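Local structure of Tv2483 (Treponema vincentii, 6DET) at residues Ser36-Asp44 with Gly74-Trp84; Ile24-Val32 with Ala226-Ile234. The protein binds L-arginine with high selectivity as a treponemal lipoprotein, probably delivering it to an ABC transporter for amino-acid uptake. All blocks are in the same frame, centred on the assembly; numbering follows the deposited sequence.

Interaction 1 of 2, residues Ser36-Asp44 with Gly74-Trp84; sequences SALVIGVSD and GIHPIFYPIQW. With ARG (arginine), chain B.
Ile40 and Phe79 stand side by side on one face of a parallel strand pair, and their contact shows how neighbouring strands share a hydrophobic surface. Ile40 CG1 lies beside its own backbone N (chi1 -56°), which carries CD1 over the face of the Phe79 ring in a CH-pi contact 4.2 Å from the centroid. Val42 CG1 comes to the edge of the same ring, and Pro77 CB, two residues before Phe79 on the same strand, also touches Ile40 CD1. Helix 61-73 covers this face, with Phe66 on Ile40 and Ile63 on Phe79. On the other face Ile78 CD1 touches Ala37 CB and Val39 CG2, while Val39 CG1 runs alongside Tyr80 CB. Seven backbone hydrogen bonds, from His76 N to Ser36 O through Ile82 N to Val42 O, alternate between the strands and fix this register. Beyond the ladder, Ser43 OG accepts from NH1 of the bound arginine at 2.8 Å. Ligand NH2 sits 3.3 Å above the plane of the Trp84 indole, toward its rim, with the guanidinium tilted rather than stacked flat on the ring, and Trp84 NE1 donates to ligand OXT at 2.9 Å. A water joins Ser43 OG to Ile82 O, linking the residues that follow the two strands. Parallel strands within a mixed alpha/beta sheet, with ligand-binding residues beyond their C-terminal ends, fit the periplasmic-binding-protein fold of family 3 solute-binding proteins.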
loop_
_atom_site.group_PDB
_atom_site.type_symbol
_atom_site.label_atom_id
_atom_site.label_comp_id
_atom_site.label_asym_id
_atom_site.label_seq_id
_atom_site.Cartn_x
_atom_site.Cartn_y
_atom_site.Cartn_z
ATOM N N SER A 36 11.267 -22.454 6.405
ATOM C CA SER A 36 10.388 -22.847 5.310
ATOM C C SER A 36 9.106 -22.025 5.350
ATOM O O SER A 36 8.012 -22.526 5.095
ATOM C CB SER A 36 10.086 -24.343 5.333
ATOM O OG SER A 36 9.749 -24.782 4.026
ATOM N N ALA A 37 9.253 -20.759 5.693
ATOM C CA ALA A 37 8.096 -19.878 5.757
ATOM C C ALA A 37 8.499 -18.425 5.617
ATOM O O ALA A 37 9.556 -18.012 6.090
ATOM C CB ALA A 37 7.371 -20.071 7.079
ATOM N N LEU A 38 7.595 -17.629 5.044
ATOM C CA LEU A 38 7.800 -16.201 4.928
ATOM C C LEU A 38 6.595 -15.542 5.571
ATOM O O LEU A 38 5.459 -15.890 5.233
ATOM C CB LEU A 38 7.931 -15.749 3.483
ATOM C CG LEU A 38 8.240 -14.258 3.319
ATOM C CD1 LEU A 38 9.670 -13.905 3.715
ATOM C CD2 LEU A 38 7.989 -13.809 1.879
ATOM N N VAL A 39 6.849 -14.670 6.538
ATOM C CA VAL A 39 5.781 -13.973 7.263
ATOM C C VAL A 39 5.585 -12.615 6.606
ATOM O O VAL A 39 6.477 -11.752 6.642
ATOM C CB VAL A 39 6.100 -13.844 8.756
ATOM C CG1 VAL A 39 5.002 -13.058 9.468
ATOM C CG2 VAL A 39 6.270 -15.229 9.390
ATOM N N ILE A 40 4.419 -12.429 5.983
ATOM C CA ILE A 40 4.105 -11.221 5.220
ATOM C C ILE A 40 3.114 -10.425 6.072
ATOM O O ILE A 40 1.986 -10.870 6.272
ATOM C CB ILE A 40 3.491 -11.551 3.845
ATOM C CG1 ILE A 40 4.410 -12.473 3.016
ATOM C CG2 ILE A 40 3.165 -10.267 3.070
ATOM C CD1 ILE A 40 3.836 -13.865 2.860
ATOM N N GLY A 41 3.540 -9.291 6.619
ATOM C CA GLY A 41 2.642 -8.445 7.389
ATOM C C GLY A 41 1.730 -7.660 6.466
ATOM O O GLY A 41 2.186 -7.068 5.484
ATOM N N VAL A 42 0.436 -7.636 6.794
ATOM C CA VAL A 42 -0.544 -6.941 5.966
ATOM C C VAL A 42 -1.523 -6.224 6.875
ATOM O O VAL A 42 -1.843 -6.691 7.977
ATOM C CB VAL A 42 -1.321 -7.903 5.027
ATOM C CG1 VAL A 42 -0.405 -8.457 3.929
ATOM C CG2 VAL A 42 -1.920 -9.055 5.824
ATOM N N SER A 43 -2.032 -5.096 6.374
ATOM C CA SER A 43 -3.313 -4.595 6.849
ATOM C C SER A 43 -4.402 -5.357 6.101
ATOM O O SER A 43 -4.460 -5.326 4.870
ATOM C CB SER A 43 -3.427 -3.095 6.599
ATOM O OG SER A 43 -2.502 -2.313 7.368
ATOM N N ASP A 44 -5.284 -6.028 6.828
ATOM C CA ASP A 44 -6.205 -6.967 6.204
ATOM C C ASP A 44 -7.536 -6.325 5.815
ATOM O O ASP A 44 -8.532 -7.041 5.666
ATOM C CB ASP A 44 -6.438 -8.151 7.138
ATOM C CG ASP A 44 -7.235 -7.776 8.352
ATOM O OD1 ASP A 44 -7.434 -6.565 8.608
ATOM O OD2 ASP A 44 -7.690 -8.701 9.038
ATOM N N GLY A 74 9.258 -22.914 -2.507
ATOM C CA GLY A 74 9.195 -24.087 -1.650
ATOM C C GLY A 74 8.978 -23.776 -0.181
ATOM O O GLY A 74 9.341 -24.596 0.674
ATOM N N ILE A 75 8.347 -22.639 0.134
ATOM C CA ILE A 75 8.166 -22.167 1.501
ATOM C C ILE A 75 6.704 -21.800 1.694
ATOM O O ILE A 75 5.978 -21.516 0.734
ATOM C CB ILE A 75 9.069 -20.950 1.837
ATOM C CG1 ILE A 75 8.708 -19.731 0.984
ATOM C CG2 ILE A 75 10.548 -21.324 1.654
ATOM C CD1 ILE A 75 9.590 -18.516 1.236
ATOM N N HIS A 76 6.288 -21.739 2.984
ATOM C CA HIS A 76 4.885 -21.470 3.291
ATOM C C HIS A 76 4.661 -19.978 3.515
ATOM O O HIS A 76 5.392 -19.352 4.298
ATOM C CB HIS A 76 4.448 -22.261 4.528
ATOM C CG HIS A 76 2.995 -22.100 4.863
ATOM N ND1 HIS A 76 1.987 -22.472 3.998
ATOM C CD2 HIS A 76 2.382 -21.597 5.962
ATOM C CE1 HIS A 76 0.816 -22.209 4.552
ATOM N NE2 HIS A 76 1.027 -21.676 5.742
ATOM N N PRO A 77 3.687 -19.356 2.836
ATOM C CA PRO A 77 3.402 -17.942 3.083
ATOM C C PRO A 77 2.502 -17.802 4.297
ATOM O O PRO A 77 1.511 -18.517 4.408
ATOM C CB PRO A 77 2.673 -17.504 1.808
ATOM C CG PRO A 77 1.939 -18.739 1.387
ATOM C CD PRO A 77 2.860 -19.903 1.742
ATOM N N ILE A 78 2.855 -16.902 5.206
ATOM C CA ILE A 78 2.029 -16.614 6.376
ATOM C C ILE A 78 1.606 -15.155 6.302
ATOM O O ILE A 78 2.435 -14.244 6.447
ATOM C CB ILE A 78 2.760 -16.903 7.692
ATOM C CG1 ILE A 78 3.115 -18.390 7.801
ATOM C CG2 ILE A 78 1.879 -16.480 8.901
ATOM C CD1 ILE A 78 4.074 -18.668 8.904
ATOM N N PHE A 79 0.313 -14.911 6.121
ATOM C CA PHE A 79 -0.175 -13.544 5.994
ATOM C C PHE A 79 -0.603 -13.132 7.384
ATOM O O PHE A 79 -1.549 -13.693 7.925
ATOM C CB PHE A 79 -1.292 -13.447 4.960
ATOM C CG PHE A 79 -0.808 -13.735 3.560
ATOM C CD1 PHE A 79 -0.123 -12.770 2.862
ATOM C CD2 PHE A 79 -1.005 -14.973 2.977
ATOM C CE1 PHE A 79 0.359 -13.017 1.574
ATOM C CE2 PHE A 79 -0.519 -15.242 1.693
ATOM C CZ PHE A 79 0.147 -14.249 0.992
ATOM N N TYR A 80 0.141 -12.203 7.977
ATOM C CA TYR A 80 -0.007 -11.873 9.384
ATOM C C TYR A 80 -0.626 -10.491 9.485
ATOM O O TYR A 80 0.014 -9.499 9.091
ATOM C CB TYR A 80 1.323 -11.904 10.138
ATOM C CG TYR A 80 1.102 -11.707 11.637
ATOM C CD1 TYR A 80 0.048 -12.349 12.289
ATOM C CD2 TYR A 80 1.915 -10.872 12.392
ATOM C CE1 TYR A 80 -0.186 -12.171 13.640
ATOM C CE2 TYR A 80 1.685 -10.692 13.757
ATOM C CZ TYR A 80 0.630 -11.348 14.370
ATOM O OH TYR A 80 0.376 -11.188 15.715
ATOM N N PRO A 81 -1.853 -10.368 9.971
ATOM C CA PRO A 81 -2.441 -9.035 10.130
ATOM C C PRO A 81 -1.701 -8.237 11.190
ATOM O O PRO A 81 -1.542 -8.689 12.329
ATOM C CB PRO A 81 -3.884 -9.327 10.549
ATOM C CG PRO A 81 -4.149 -10.726 10.126
ATOM C CD PRO A 81 -2.835 -11.443 10.199
ATOM N N ILE A 82 -1.292 -7.030 10.822
ATOM C CA ILE A 82 -0.558 -6.130 11.698
ATOM C C ILE A 82 -1.318 -4.828 11.887
ATOM O O ILE A 82 -2.220 -4.474 11.115
ATOM C CB ILE A 82 0.847 -5.821 11.186
ATOM C CG1 ILE A 82 0.797 -5.164 9.794
ATOM C CG2 ILE A 82 1.692 -7.126 11.139
ATOM C CD1 ILE A 82 2.122 -4.557 9.347
ATOM N N GLN A 83 -0.928 -4.119 12.945
ATOM C CA GLN A 83 -1.278 -2.713 13.138
ATOM C C GLN A 83 -0.307 -1.876 12.312
ATOM O O GLN A 83 0.909 -1.958 12.512
ATOM C CB GLN A 83 -1.190 -2.339 14.617
ATOM C CG GLN A 83 -1.545 -0.904 14.922
ATOM C CD GLN A 83 -2.991 -0.608 14.618
ATOM O OE1 GLN A 83 -3.315 0.020 13.607
ATOM N NE2 GLN A 83 -3.875 -1.074 15.487
ATOM N N TRP A 84 -0.822 -1.093 11.358
ATOM C CA TRP A 84 0.080 -0.469 10.403
ATOM C C TRP A 84 1.124 0.388 11.106
ATOM O O TRP A 84 2.274 0.467 10.654
ATOM C CB TRP A 84 -0.720 0.375 9.399
ATOM C CG TRP A 84 0.049 0.767 8.145
ATOM C CD1 TRP A 84 0.356 2.050 7.730
ATOM C CD2 TRP A 84 0.559 -0.107 7.129
ATOM N NE1 TRP A 84 1.038 2.013 6.540
ATOM C CE2 TRP A 84 1.175 0.709 6.148
ATOM C CE3 TRP A 84 0.566 -1.492 6.954
ATOM C CZ2 TRP A 84 1.794 0.184 5.020
ATOM C CZ3 TRP A 84 1.182 -2.021 5.814
ATOM C CH2 TRP A 84 1.788 -1.177 4.866
HETATM N N ARG B . 0.518 3.420 0.890
HETATM C CA ARG B . 0.250 3.426 2.352
HETATM C C ARG B . 1.572 3.355 3.108
HETATM O O ARG B . 2.575 2.923 2.509
HETATM C CB ARG B . -0.636 2.248 2.753
HETATM C CG ARG B . -2.056 2.309 2.201
HETATM C CD ARG B . -2.903 1.086 2.540
HETATM N NE ARG B . -3.116 0.998 3.971
HETATM C CZ ARG B . -2.546 0.105 4.773
HETATM N NH1 ARG B . -2.806 0.179 6.081
HETATM N NH2 ARG B . -1.720 -0.827 4.296
HETATM O OXT ARG B . 1.624 3.704 4.295
HETATM O O HOH W 1 12.063 -24.605 2.612
HETATM O O HOH W 2 -3.309 -2.201 9.967
HETATM O O HOH W 3 -4.763 -5.926 9.832
#

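Interaction 2 of 2, residues Ile24-Val32 with Ala226-Ile234; sequences IEDPSWSKV and ADASLVAKI
Two serines and an aspartate interlock where two helices begin, so that side chains from one segment hold backbone N-H groups of the other. Ser229 OG donates to Asp26 O at 2.8 Å, approaching from above the carbonyl plane, and also accepts from Trp29 N at 3.1 Å along a nearly straight line (168°). In the reverse sense Ser28 OG accepts from Leu230 N at 2.9 Å. Both hydroxyls sit between their own backbone N and carbonyl carbon, close against the opposite helix start. The Asp26 carboxylate spans the junction: OD2 takes Ser229 N at 2.8 Å on its syn lone pair, whereas OD1 receives both the hydroxyl and the backbone N of Ser28. The bond from Ser28 N makes an Asx turn at the entry to helix 28-35, and the bond to Ser229 N lets the same carboxylate serve the first turn of helix 228-243 as well. Asp26 OD1 and Asp227 OD1, 4.4 Å apart, would repel, which a salt bridge from Asp227 to Arg224 and the donors round Asp26 probably offset. The segments 28-32 and 228-234 run at 71° to one another, and their apolar side chains meet beyond the polar junction. Lys233, bent at chi2, lays its aliphatic chain over the Trp29 indole, with CG 3.8 Å from the centroid of the six-membered ring and 8° off its normal. Leu230 CD1 instead reaches the indole edge at CE3 and touches Val32 CG2, the Leu230 and Val32 side chains crossing at about a right angle.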
loop_
_atom_site.group_PDB
_atom_site.type_symbol
_atom_site.label_atom_id
_atom_site.label_comp_id
_atom_site.label_asym_id
_atom_site.label_seq_id
_atom_site.Cartn_x
_atom_site.Cartn_y
_atom_site.Cartn_z
ATOM N N ILE A 24 30.316 -14.837 2.511
ATOM C CA ILE A 24 29.556 -14.427 1.354
ATOM C C ILE A 24 28.244 -13.814 1.904
ATOM O O ILE A 24 28.306 -12.857 2.665
ATOM C CB ILE A 24 29.368 -15.612 0.351
ATOM C CG1 ILE A 24 30.744 -16.160 -0.054
ATOM C CG2 ILE A 24 28.601 -15.175 -0.899
ATOM C CD1 ILE A 24 30.858 -16.704 -1.483
ATOM N N GLU A 25 27.085 -14.388 1.589
ATOM C CA GLU A 25 25.819 -13.677 1.726
ATOM C C GLU A 25 25.406 -13.503 3.188
ATOM O O GLU A 25 25.760 -14.300 4.067
ATOM C CB GLU A 25 24.713 -14.427 0.977
ATOM C CG GLU A 25 24.820 -14.396 -0.546
ATOM C CD GLU A 25 24.215 -15.625 -1.197
ATOM O OE1 GLU A 25 23.160 -15.492 -1.849
ATOM O OE2 GLU A 25 24.791 -16.724 -1.047
ATOM N N ASP A 26 24.628 -12.454 3.438
ATOM C CA ASP A 26 23.951 -12.340 4.721
ATOM C C ASP A 26 22.942 -13.483 4.865
ATOM O O ASP A 26 22.453 -14.024 3.871
ATOM C CB ASP A 26 23.257 -10.987 4.840
ATOM C CG ASP A 26 21.953 -10.941 4.087
ATOM O OD1 ASP A 26 20.918 -11.307 4.702
ATOM O OD2 ASP A 26 21.955 -10.519 2.897
ATOM N N PRO A 27 22.636 -13.900 6.096
ATOM C CA PRO A 27 21.823 -15.109 6.291
ATOM C C PRO A 27 20.313 -14.924 6.141
ATOM O O PRO A 27 19.566 -15.809 6.561
ATOM C CB PRO A 27 22.162 -15.508 7.735
ATOM C CG PRO A 27 22.436 -14.210 8.387
ATOM C CD PRO A 27 23.129 -13.354 7.368
ATOM N N SER A 28 19.829 -13.833 5.545
ATOM C CA SER A 28 18.383 -13.593 5.611
ATOM C C SER A 28 17.610 -14.608 4.768
ATOM O O SER A 28 16.559 -15.101 5.195
ATOM C CB SER A 28 18.036 -12.156 5.197
ATOM O OG SER A 28 18.503 -11.803 3.887
ATOM N N TRP A 29 18.118 -14.960 3.580
ATOM C CA TRP A 29 17.471 -16.031 2.823
ATOM C C TRP A 29 17.597 -17.363 3.549
ATOM O O TRP A 29 16.613 -18.101 3.692
ATOM C CB TRP A 29 18.036 -16.132 1.404
ATOM C CG TRP A 29 17.616 -17.411 0.746
ATOM C CD1 TRP A 29 18.435 -18.424 0.331
ATOM C CD2 TRP A 29 16.277 -17.854 0.499
ATOM N NE1 TRP A 29 17.692 -19.456 -0.185
ATOM C CE2 TRP A 29 16.365 -19.131 -0.097
ATOM C CE3 TRP A 29 15.014 -17.294 0.713
ATOM C CZ2 TRP A 29 15.238 -19.857 -0.478
ATOM C CZ3 TRP A 29 13.890 -18.026 0.326
ATOM C CH2 TRP A 29 14.020 -19.291 -0.264
ATOM N N SER A 30 18.806 -17.713 4.005
ATOM C CA SER A 30 18.961 -18.973 4.721
ATOM C C SER A 30 17.958 -19.103 5.871
ATOM O O SER A 30 17.393 -20.183 6.102
ATOM C CB SER A 30 20.386 -19.093 5.238
ATOM O OG SER A 30 21.264 -19.249 4.130
ATOM N N LYS A 31 17.751 -18.027 6.625
ATOM C CA LYS A 31 16.832 -18.104 7.761
ATOM C C LYS A 31 15.421 -18.463 7.296
ATOM O O LYS A 31 14.750 -19.310 7.901
ATOM C CB LYS A 31 16.844 -16.785 8.520
ATOM C CG LYS A 31 18.052 -16.573 9.415
ATOM C CD LYS A 31 18.029 -15.202 10.097
ATOM C CE LYS A 31 19.394 -14.931 10.735
ATOM N NZ LYS A 31 19.570 -13.542 11.224
ATOM N N VAL A 32 14.962 -17.836 6.210
ATOM C CA VAL A 32 13.633 -18.116 5.672
ATOM C C VAL A 32 13.554 -19.531 5.120
ATOM O O VAL A 32 12.550 -20.231 5.312
ATOM C CB VAL A 32 13.283 -17.067 4.600
ATOM C CG1 VAL A 32 12.109 -17.523 3.743
ATOM C CG2 VAL A 32 13.034 -15.737 5.272
ATOM N N ALA A 226 19.127 -4.986 6.449
ATOM C CA ALA A 226 20.270 -5.853 6.217
ATOM C C ALA A 226 19.965 -7.037 5.306
ATOM O O ALA A 226 20.886 -7.773 4.957
ATOM C CB ALA A 226 20.774 -6.376 7.563
ATOM N N ASP A 227 18.704 -7.287 4.962
ATOM C CA ASP A 227 18.304 -8.598 4.429
ATOM C C ASP A 227 18.403 -8.631 2.896
ATOM O O ASP A 227 17.444 -8.891 2.161
ATOM C CB ASP A 227 16.897 -8.950 4.916
ATOM C CG ASP A 227 16.857 -9.352 6.389
ATOM O OD1 ASP A 227 17.884 -9.183 7.098
ATOM O OD2 ASP A 227 15.783 -9.831 6.853
ATOM N N ALA A 228 19.623 -8.421 2.418
ATOM C CA ALA A 228 19.869 -8.341 0.978
ATOM C C ALA A 228 19.650 -9.684 0.266
ATOM O O ALA A 228 19.057 -9.723 -0.821
ATOM C CB ALA A 228 21.272 -7.817 0.739
ATOM N N SER A 229 20.100 -10.803 0.844
ATOM C CA SER A 229 19.944 -12.084 0.152
ATOM C C SER A 229 18.476 -12.504 0.075
ATOM O O SER A 229 18.037 -13.087 -0.930
ATOM C CB SER A 229 20.777 -13.169 0.855
ATOM O OG SER A 229 20.333 -13.294 2.213
ATOM N N LEU A 230 17.701 -12.235 1.127
ATOM C CA LEU A 230 16.268 -12.511 1.070
ATOM C C LEU A 230 15.610 -11.696 -0.041
ATOM O O LEU A 230 14.843 -12.229 -0.850
ATOM C CB LEU A 230 15.610 -12.198 2.419
ATOM C CG LEU A 230 14.081 -12.331 2.464
ATOM C CD1 LEU A 230 13.659 -13.730 2.040
ATOM C CD2 LEU A 230 13.527 -12.025 3.878
ATOM N N VAL A 231 15.924 -10.406 -0.114
ATOM C CA VAL A 231 15.277 -9.551 -1.110
ATOM C C VAL A 231 15.704 -9.968 -2.514
ATOM O O VAL A 231 14.881 -10.016 -3.435
ATOM C CB VAL A 231 15.585 -8.070 -0.832
ATOM C CG1 VAL A 231 15.161 -7.171 -2.018
ATOM C CG2 VAL A 231 14.900 -7.610 0.427
ATOM N N ALA A 232 16.990 -10.292 -2.704
ATOM C CA ALA A 232 17.459 -10.740 -4.019
ATOM C C ALA A 232 16.739 -12.005 -4.473
ATOM O O ALA A 232 16.386 -12.134 -5.651
ATOM C CB ALA A 232 18.970 -10.986 -4.003
ATOM N N LYS A 233 16.536 -12.964 -3.562
ATOM C CA LYS A 233 15.817 -14.184 -3.919
ATOM C C LYS A 233 14.401 -13.857 -4.349
ATOM O O LYS A 233 13.908 -14.346 -5.376
ATOM C CB LYS A 233 15.794 -15.157 -2.728
ATOM C CG LYS A 233 15.615 -16.601 -3.116
ATOM C CD LYS A 233 16.939 -17.154 -3.558
ATOM C CE LYS A 233 16.845 -18.555 -4.048
ATOM N NZ LYS A 233 18.174 -18.981 -4.522
ATOM N N ILE A 234 13.718 -13.044 -3.539
ATOM C CA ILE A 234 12.354 -12.612 -3.825
ATOM C C ILE A 234 12.292 -11.928 -5.186
ATOM O O ILE A 234 11.421 -12.216 -6.013
ATOM C CB ILE A 234 11.873 -11.663 -2.722
ATOM C CG1 ILE A 234 11.763 -12.386 -1.363
ATOM C CG2 ILE A 234 10.544 -11.008 -3.147
ATOM C CD1 ILE A 234 10.742 -13.358 -1.282
HETATM O O HOH W 4 20.582 -10.171 7.255
#

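In the fold
Helix 28-35 leads directly into strand 37-42, so the first segments of interactions 1 and 2 (36-44 and 24-32) follow closely on each other in the chain, although their partners lie far apart in sequence. Their centres are about 17 Å apart, and Val32 joins them: Val32 CG1 packs 3.7 Å from Ile75 CD1, while Val32 CG2, already against Leu230, approaches Leu38 CD1 at 4.1 Å. Ile234 CD1 adds a contact with Leu38 CD2 at 4.2 Å. Interaction 2 thus adjoins the N-terminal end of the strand pair, and the arginine lies at the other end, where Ser43 and Trp84 meet it. Glu148, Asp193 and Arg109 are among the other residues that hold the ligand.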